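Local coordinates for putative protein (Aquifex aeolicus, PDB 1T6T) that is of unknown function but contains a Toprim domain, and so probably acts on nucleic acid in the manner of RNase M5-like proteins, at residues B[13-18]-B[22-27]; B[53-58]-B[87-92]. All coordinates share one frame; numbering follows the deposited sequence.

Contact 1. Residues B[13-18]-B[22-27]; sequences KELKKA and AVILVE
Leu15 of helix 8-18 meets Ile24 of strand 23-26 methyl to methyl. Leu15 CD1 lies 3.5 Å from Ile24 CD1, and Leu15 CG is 3.7 Å from the same methyl. The two side chains reach toward each other tip to tip. In Leu15 the branch carbon CG stands anti to the backbone N (chi1 -179°), which carries both methyls out from the helix toward the strand. Ile24 extends its CG1 branch to place CD1 between the backbones. At the end of the helix the link is polar. Ala22 N donates to Ala18 O at 3.0 Å, with a bent N-H...O angle of 130°. This bond closes the short turn between helix and strand. Ala22 CB also comes within 3.9 Å of Ala18 O.

Leu35 of helix 29-36 touches both Leu15 and Ile24, and Ile66 of strand 64-67 touches both Ala18 and Ala22. The backbone of Ile24 is bonded to Asn42 and Ile44, and those of Val23 and Leu25 to Ile66, so strand 23-26 lies inside the parallel sheet. This is helix-on-sheet packing on one face of the parallel sheet of the Toprim fold. Glu27, just past the strand, is probably the conserved glutamate of the Toprim fold, though its role here is not established. The chemistry implies division of labour: one backbone bond sets the turn, while buried hydrocarbon joins helix to sheet.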
ATOM      1  N   LYS B  13       2.913 -23.907   8.751  1.00 19.31           N
ATOM      2  CA  LYS B  13       3.703 -25.042   8.294  1.00 20.73           C
ATOM      3  C   LYS B  13       3.375 -25.356   6.836  1.00 18.75           C
ATOM      4  O   LYS B  13       4.267 -25.618   6.027  1.00 17.89           O
ATOM      5  CB  LYS B  13       3.414 -26.270   9.160  1.00 24.52           C
ATOM      6  CG  LYS B  13       4.172 -27.519   8.732  1.00 30.07           C
ATOM      7  CD  LYS B  13       3.847 -28.707   9.628  1.00 35.35           C
ATOM      8  CE  LYS B  13       4.338 -28.483  11.052  1.00 38.33           C
ATOM      9  NZ  LYS B  13       4.008 -29.636  11.944  1.00 41.48           N
ATOM     10  N   GLU B  14       2.090 -25.327   6.507  1.00 16.71           N
ATOM     11  CA  GLU B  14       1.640 -25.610   5.152  1.00 17.61           C
ATOM     12  C   GLU B  14       2.104 -24.508   4.197  1.00 15.43           C
ATOM     13  O   GLU B  14       2.497 -24.776   3.065  1.00 14.19           O
ATOM     14  CB  GLU B  14       0.116 -25.714   5.125  1.00 20.03           C
ATOM     15  CG  GLU B  14      -0.404 -26.807   4.219  1.00 30.41           C
ATOM     16  CD  GLU B  14       0.141 -28.175   4.596  1.00 33.09           C
ATOM     17  OE1 GLU B  14      -0.106 -28.626   5.735  1.00 36.85           O
ATOM     18  OE2 GLU B  14       0.820 -28.796   3.753  1.00 35.21           O
ATOM     19  N   LEU B  15       2.054 -23.266   4.664  1.00 15.65           N
ATOM     20  CA  LEU B  15       2.480 -22.141   3.847  1.00 14.27           C
ATOM     21  C   LEU B  15       3.970 -22.248   3.546  1.00 14.33           C
ATOM     22  O   LEU B  15       4.390 -22.032   2.412  1.00 13.98           O
ATOM     23  CB  LEU B  15       2.186 -20.819   4.561  1.00 13.73           C
ATOM     24  CG  LEU B  15       2.573 -19.541   3.800  1.00 12.15           C
ATOM     25  CD1 LEU B  15       1.878 -19.509   2.434  1.00 12.18           C
ATOM     26  CD2 LEU B  15       2.190 -18.320   4.635  1.00 13.15           C
ATOM     27  N   LYS B  16       4.769 -22.594   4.555  1.00 15.12           N
ATOM     28  CA  LYS B  16       6.208 -22.717   4.347  1.00 14.70           C
ATOM     29  C   LYS B  16       6.504 -23.773   3.290  1.00 15.98           C
ATOM     30  O   LYS B  16       7.337 -23.562   2.409  1.00 14.25           O
ATOM     31  CB  LYS B  16       6.935 -23.079   5.650  1.00 17.43           C
ATOM     32  CG  LYS B  16       8.454 -23.061   5.492  1.00 18.17           C
ATOM     33  CD  LYS B  16       9.198 -23.260   6.804  1.00 23.83           C
ATOM     34  CE  LYS B  16       9.147 -24.699   7.265  1.00 27.69           C
ATOM     35  NZ  LYS B  16      10.025 -24.909   8.452  1.00 31.78           N
ATOM     36  N   LYS B  17       5.816 -24.908   3.377  1.00 16.77           N
ATOM     37  CA  LYS B  17       6.015 -25.980   2.411  1.00 16.92           C
ATOM     38  C   LYS B  17       5.657 -25.483   1.017  1.00 14.85           C
ATOM     39  O   LYS B  17       6.393 -25.703   0.057  1.00 13.76           O
ATOM     40  CB  LYS B  17       5.132 -27.185   2.757  1.00 21.21           C
ATOM     41  CG  LYS B  17       5.401 -27.782   4.123  1.00 29.18           C
ATOM     42  CD  LYS B  17       4.562 -29.032   4.367  1.00 33.43           C
ATOM     43  CE  LYS B  17       4.751 -29.552   5.788  1.00 35.95           C
ATOM     44  NZ  LYS B  17       6.187 -29.796   6.104  1.00 37.52           N
ATOM     45  N   ALA B  18       4.521 -24.801   0.915  1.00 15.06           N
ATOM     46  CA  ALA B  18       4.046 -24.278  -0.361  1.00 13.27           C
ATOM     47  C   ALA B  18       4.976 -23.220  -0.944  1.00 12.84           C
ATOM     48  O   ALA B  18       5.059 -23.071  -2.164  1.00 13.56           O
ATOM     49  CB  ALA B  18       2.645 -23.701  -0.194  1.00 13.31           C
ATOM     50  N   ALA B  22       5.877 -21.967  -4.809  1.00 14.88           N
ATOM     51  CA  ALA B  22       5.207 -20.749  -5.252  1.00 14.35           C
ATOM     52  C   ALA B  22       5.683 -19.541  -4.455  1.00 13.40           C
ATOM     53  O   ALA B  22       6.078 -19.672  -3.298  1.00 14.60           O
ATOM     54  CB  ALA B  22       3.699 -20.904  -5.104  1.00 14.74           C
ATOM     55  N   VAL B  23       5.639 -18.369  -5.079  1.00 12.59           N
ATOM     56  CA  VAL B  23       6.055 -17.138  -4.425  1.00 13.24           C
ATOM     57  C   VAL B  23       4.868 -16.523  -3.696  1.00 12.41           C
ATOM     58  O   VAL B  23       3.738 -16.556  -4.181  1.00 13.74           O
ATOM     59  CB  VAL B  23       6.587 -16.101  -5.442  1.00 15.37           C
ATOM     60  CG1 VAL B  23       7.038 -14.842  -4.712  1.00 14.64           C
ATOM     61  CG2 VAL B  23       7.745 -16.682  -6.219  1.00 17.03           C
ATOM     62  N   ILE B  24       5.136 -15.970  -2.523  1.00 10.32           N
ATOM     63  CA  ILE B  24       4.103 -15.334  -1.721  1.00 10.04           C
ATOM     64  C   ILE B  24       4.174 -13.830  -1.943  1.00 10.56           C
ATOM     65  O   ILE B  24       5.262 -13.247  -1.933  1.00 10.74           O
ATOM     66  CB  ILE B  24       4.326 -15.619  -0.217  1.00  9.41           C
ATOM     67  CG1 ILE B  24       4.158 -17.117   0.050  1.00 11.03           C
ATOM     68  CG2 ILE B  24       3.369 -14.770   0.626  1.00 12.78           C
ATOM     69  CD1 ILE B  24       4.646 -17.565   1.416  1.00 12.99           C
ATOM     70  N   LEU B  25       3.017 -13.207  -2.142  1.00 10.83           N
ATOM     71  CA  LEU B  25       2.957 -11.763  -2.339  1.00 11.40           C
ATOM     72  C   LEU B  25       2.239 -11.110  -1.166  1.00 10.41           C
ATOM     73  O   LEU B  25       1.138 -11.523  -0.791  1.00 11.42           O
ATOM     74  CB  LEU B  25       2.212 -11.413  -3.632  1.00 13.32           C
ATOM     75  CG  LEU B  25       2.743 -11.953  -4.960  1.00 18.15           C
ATOM     76  CD1 LEU B  25       1.978 -11.287  -6.103  1.00 21.46           C
ATOM     77  CD2 LEU B  25       4.230 -11.668  -5.095  1.00 21.48           C
ATOM     78  N   VAL B  26       2.876 -10.104  -0.578  1.00  9.82           N
ATOM     79  CA  VAL B  26       2.289  -9.370   0.535  1.00  9.60           C
ATOM     80  C   VAL B  26       2.403  -7.894   0.211  1.00 10.33           C
ATOM     81  O   VAL B  26       3.070  -7.507  -0.746  1.00 11.00           O
ATOM     82  CB  VAL B  26       3.001  -9.663   1.895  1.00 10.21           C
ATOM     83  CG1 VAL B  26       2.869 -11.142   2.247  1.00 10.27           C
ATOM     84  CG2 VAL B  26       4.466  -9.243   1.834  1.00  9.60           C
ATOM     85  N   GLU B  27       1.757  -7.067   1.016  1.00 12.16           N
ATOM     86  CA  GLU B  27       1.772  -5.637   0.779  1.00 14.70           C
ATOM     87  C   GLU B  27       3.015  -4.938   1.303  1.00 14.63           C
ATOM     88  O   GLU B  27       3.670  -4.202   0.570  1.00 15.01           O
ATOM     89  CB  GLU B  27       0.539  -5.004   1.425  1.00 18.64           C
ATOM     90  CG  GLU B  27      -0.083  -3.878   0.621  1.00 30.60           C
ATOM     91  CD  GLU B  27       0.894  -2.773   0.300  1.00 34.47           C
ATOM     92  OE1 GLU B  27       1.368  -2.098   1.242  1.00 37.74           O
ATOM     93  OE2 GLU B  27       1.187  -2.585  -0.899  1.00 37.97           O
TER

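Contact 2. Residues B[53-58]-B[87-92]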
ATOM      1  N   ASP B  53       6.286  -4.697 -11.965  1.00 15.69           N
ATOM      2  CA  ASP B  53       7.596  -5.114 -11.464  1.00 15.11           C
ATOM      3  C   ASP B  53       7.508  -6.541 -10.927  1.00 14.57           C
ATOM      4  O   ASP B  53       8.446  -7.326 -11.069  1.00 15.49           O
ATOM      5  CB  ASP B  53       8.099  -4.192 -10.341  1.00 16.09           C
ATOM      6  CG  ASP B  53       8.507  -2.809 -10.837  1.00 18.26           C
ATOM      7  OD1 ASP B  53       8.818  -2.658 -12.038  1.00 18.73           O
ATOM      8  OD2 ASP B  53       8.540  -1.870 -10.011  1.00 16.65           O
ATOM      9  N   VAL B  54       6.383  -6.874 -10.300  1.00 13.66           N
ATOM     10  CA  VAL B  54       6.186  -8.214  -9.755  1.00 14.18           C
ATOM     11  C   VAL B  54       6.132  -9.219 -10.902  1.00 13.83           C
ATOM     12  O   VAL B  54       6.725 -10.294 -10.834  1.00 13.10           O
ATOM     13  CB  VAL B  54       4.874  -8.293  -8.941  1.00 15.20           C
ATOM     14  CG1 VAL B  54       4.619  -9.724  -8.483  1.00 12.24           C
ATOM     15  CG2 VAL B  54       4.964  -7.362  -7.744  1.00 15.33           C
ATOM     16  N   VAL B  55       5.416  -8.856 -11.960  1.00 13.31           N
ATOM     17  CA  VAL B  55       5.307  -9.719 -13.128  1.00 13.39           C
ATOM     18  C   VAL B  55       6.694  -9.989 -13.712  1.00 14.44           C
ATOM     19  O   VAL B  55       7.063 -11.137 -13.977  1.00 13.74           O
ATOM     20  CB  VAL B  55       4.433  -9.062 -14.219  1.00 14.99           C
ATOM     21  CG1 VAL B  55       4.423  -9.928 -15.477  1.00 13.67           C
ATOM     22  CG2 VAL B  55       3.016  -8.867 -13.698  1.00 16.51           C
ATOM     23  N   ASP B  56       7.462  -8.923 -13.911  1.00 15.52           N
ATOM     24  CA  ASP B  56       8.798  -9.057 -14.478  1.00 17.68           C
ATOM     25  C   ASP B  56       9.737  -9.892 -13.612  1.00 18.00           C
ATOM     26  O   ASP B  56      10.588 -10.620 -14.131  1.00 18.38           O
ATOM     27  CB  ASP B  56       9.406  -7.676 -14.737  1.00 19.84           C
ATOM     28  CG  ASP B  56       8.633  -6.890 -15.784  1.00 23.59           C
ATOM     29  OD1 ASP B  56       7.945  -7.518 -16.618  1.00 24.81           O
ATOM     30  OD2 ASP B  56       8.721  -5.643 -15.783  1.00 23.88           O
HETATM   31  N   MSE B  57       9.579  -9.789 -12.294  1.00 15.96           N
HETATM   32  CA  MSE B  57      10.403 -10.541 -11.349  1.00 17.66           C
HETATM   33  C   MSE B  57      10.110 -12.036 -11.386  1.00 17.57           C
HETATM   34  O   MSE B  57      11.002 -12.857 -11.173  1.00 16.90           O
HETATM   35  CB  MSE B  57      10.154 -10.050  -9.920  1.00 18.01           C
HETATM   36  CG  MSE B  57      10.710  -8.687  -9.599  1.00 23.49           C
HETATM   37 SE   MSE B  57      10.056  -8.093  -7.871  1.00 29.30          SE
HETATM   38  CE  MSE B  57      11.218  -9.134  -6.725  1.00 26.70           C
ATOM     39  N   LEU B  58       8.853 -12.383 -11.651  1.00 15.13           N
ATOM     40  CA  LEU B  58       8.428 -13.778 -11.670  1.00 16.46           C
ATOM     41  C   LEU B  58       8.503 -14.478 -13.021  1.00 15.64           C
ATOM     42  O   LEU B  58       8.617 -15.704 -13.081  1.00 17.03           O
ATOM     43  CB  LEU B  58       6.996 -13.882 -11.144  1.00 17.43           C
ATOM     44  CG  LEU B  58       6.727 -13.294  -9.756  1.00 19.11           C
ATOM     45  CD1 LEU B  58       5.238 -13.367  -9.458  1.00 23.73           C
ATOM     46  CD2 LEU B  58       7.530 -14.045  -8.706  1.00 22.82           C
ATOM     47  N   SER B  87      -3.222 -13.294 -13.311  1.00 13.19           N
ATOM     48  CA  SER B  87      -3.902 -14.266 -14.155  1.00 14.92           C
ATOM     49  C   SER B  87      -3.826 -13.828 -15.625  1.00 14.58           C
ATOM     50  O   SER B  87      -3.685 -14.662 -16.518  1.00 14.17           O
ATOM     51  CB  SER B  87      -5.364 -14.440 -13.710  1.00 14.96           C
ATOM     52  OG  SER B  87      -6.107 -13.243 -13.857  1.00 23.01           O
ATOM     53  N   SER B  88      -3.893 -12.520 -15.873  1.00 13.13           N
ATOM     54  CA  SER B  88      -3.836 -12.015 -17.245  1.00 14.07           C
ATOM     55  C   SER B  88      -2.472 -12.275 -17.877  1.00 14.70           C
ATOM     56  O   SER B  88      -2.361 -12.364 -19.099  1.00 16.24           O
ATOM     57  CB  SER B  88      -4.129 -10.510 -17.293  1.00 13.02           C
ATOM     58  OG  SER B  88      -3.004  -9.747 -16.884  1.00 12.63           O
ATOM     59  N   GLN B  89      -1.442 -12.399 -17.043  1.00 13.54           N
ATOM     60  CA  GLN B  89      -0.087 -12.628 -17.535  1.00 14.18           C
ATOM     61  C   GLN B  89       0.304 -14.103 -17.591  1.00 16.05           C
ATOM     62  O   GLN B  89       1.452 -14.431 -17.889  1.00 17.47           O
ATOM     63  CB  GLN B  89       0.922 -11.860 -16.678  1.00 13.61           C
ATOM     64  CG  GLN B  89       0.634 -10.361 -16.564  1.00 13.00           C
ATOM     65  CD  GLN B  89       0.608  -9.656 -17.912  1.00 13.23           C
ATOM     66  OE1 GLN B  89       1.556  -9.746 -18.691  1.00 15.42           O
ATOM     67  NE2 GLN B  89      -0.481  -8.944 -18.187  1.00 12.27           N
ATOM     68  N   GLY B  90      -0.643 -14.985 -17.285  1.00 16.18           N
ATOM     69  CA  GLY B  90      -0.370 -16.412 -17.346  1.00 16.60           C
ATOM     70  C   GLY B  90       0.042 -17.124 -16.069  1.00 16.37           C
ATOM     71  O   GLY B  90       0.418 -18.298 -16.112  1.00 16.11           O
ATOM     72  N   PHE B  91      -0.015 -16.433 -14.936  1.00 15.91           N
ATOM     73  CA  PHE B  91       0.352 -17.048 -13.661  1.00 14.53           C
ATOM     74  C   PHE B  91      -0.831 -17.748 -13.011  1.00 15.70           C
ATOM     75  O   PHE B  91      -1.982 -17.368 -13.223  1.00 16.10           O
ATOM     76  CB  PHE B  91       0.872 -15.985 -12.687  1.00 13.79           C
ATOM     77  CG  PHE B  91       2.164 -15.359 -13.111  1.00 12.97           C
ATOM     78  CD1 PHE B  91       3.377 -15.994 -12.853  1.00 14.12           C
ATOM     79  CD2 PHE B  91       2.172 -14.144 -13.785  1.00 13.77           C
ATOM     80  CE1 PHE B  91       4.578 -15.429 -13.260  1.00 14.39           C
ATOM     81  CE2 PHE B  91       3.371 -13.566 -14.199  1.00 14.47           C
ATOM     82  CZ  PHE B  91       4.576 -14.210 -13.936  1.00 17.06           C
ATOM     83  N   LEU B  92      -0.537 -18.780 -12.224  1.00 15.86           N
ATOM     84  CA  LEU B  92      -1.565 -19.498 -11.484  1.00 17.65           C
ATOM     85  C   LEU B  92      -1.640 -18.770 -10.142  1.00 18.21           C
ATOM     86  O   LEU B  92      -0.622 -18.589  -9.474  1.00 19.78           O
ATOM     87  CB  LEU B  92      -1.157 -20.957 -11.273  1.00 18.82           C
ATOM     88  CG  LEU B  92      -1.077 -21.783 -12.559  1.00 22.05           C
ATOM     89  CD1 LEU B  92      -0.543 -23.177 -12.258  1.00 24.69           C
ATOM     90  CD2 LEU B  92      -2.459 -21.858 -13.189  1.00 23.41           C
TER
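Gln89 NE2 donates to Ser88 OG at 3.0 Å, and that hydroxyl is also hydrogen-bonded to Leu85 O in the last turn of helix 73-88. The donor geometry is imperfect: the serine oxygen lies 23° out of the Gln89 amide plane. The helix ends in a Schellman motif, with Gly90 at positive phi (95°), a conformation that would press a side chain against the preceding carbonyl. The chain then turns toward strand 92-94, an outer strand of the parallel sheet within the Toprim domain.

The bend brings Gln89 and Phe91 against helix 51-58. Gln89 folds back at chi2 (-59°), so its aliphatic part faces Val55 while its amide turns to Ser88. Gln89 CG is 4.0 Å from Val55 CG1, and the two side chains cross at about a right angle. The Phe91 ring enters beside it. Its CE1 atom lies 3.6 Å from Leu58 CB, which approaches the ring obliquely. Leu85 touches Val55 and Leu86 touches Phe91, so helix 73-88 adds to the apolar packing. An alanine in place of Phe91 would probably open a gap beside Val55 and Leu58 and weaken the hold between helix 51-58 and this turn. On the other side of CZ, Phe91 CE2 is 4.0 Å from Val55 CG1.

Contact 1 and contact 2 lie on opposite faces of the parallel sheet, their centres about 16 Å apart. Strand 23-26 joins them. Ile24 turns to helix 8-18, while Val23 and Leu25 turn to helix 51-58. Val23 CG2 packs on Leu58 CD2 at 3.6 Å, and Leu25 CD1 on Val54 CG1 at 3.9 Å. Contact 1 is near the centre of the chain (about 6 Å between centres), and contact 2 is farther out (about 14 Å). Each also reaches the second subunit. Glu27 packs on His74 of that subunit, and Asp53 forms a salt bridge with Arg50 of the same subunit.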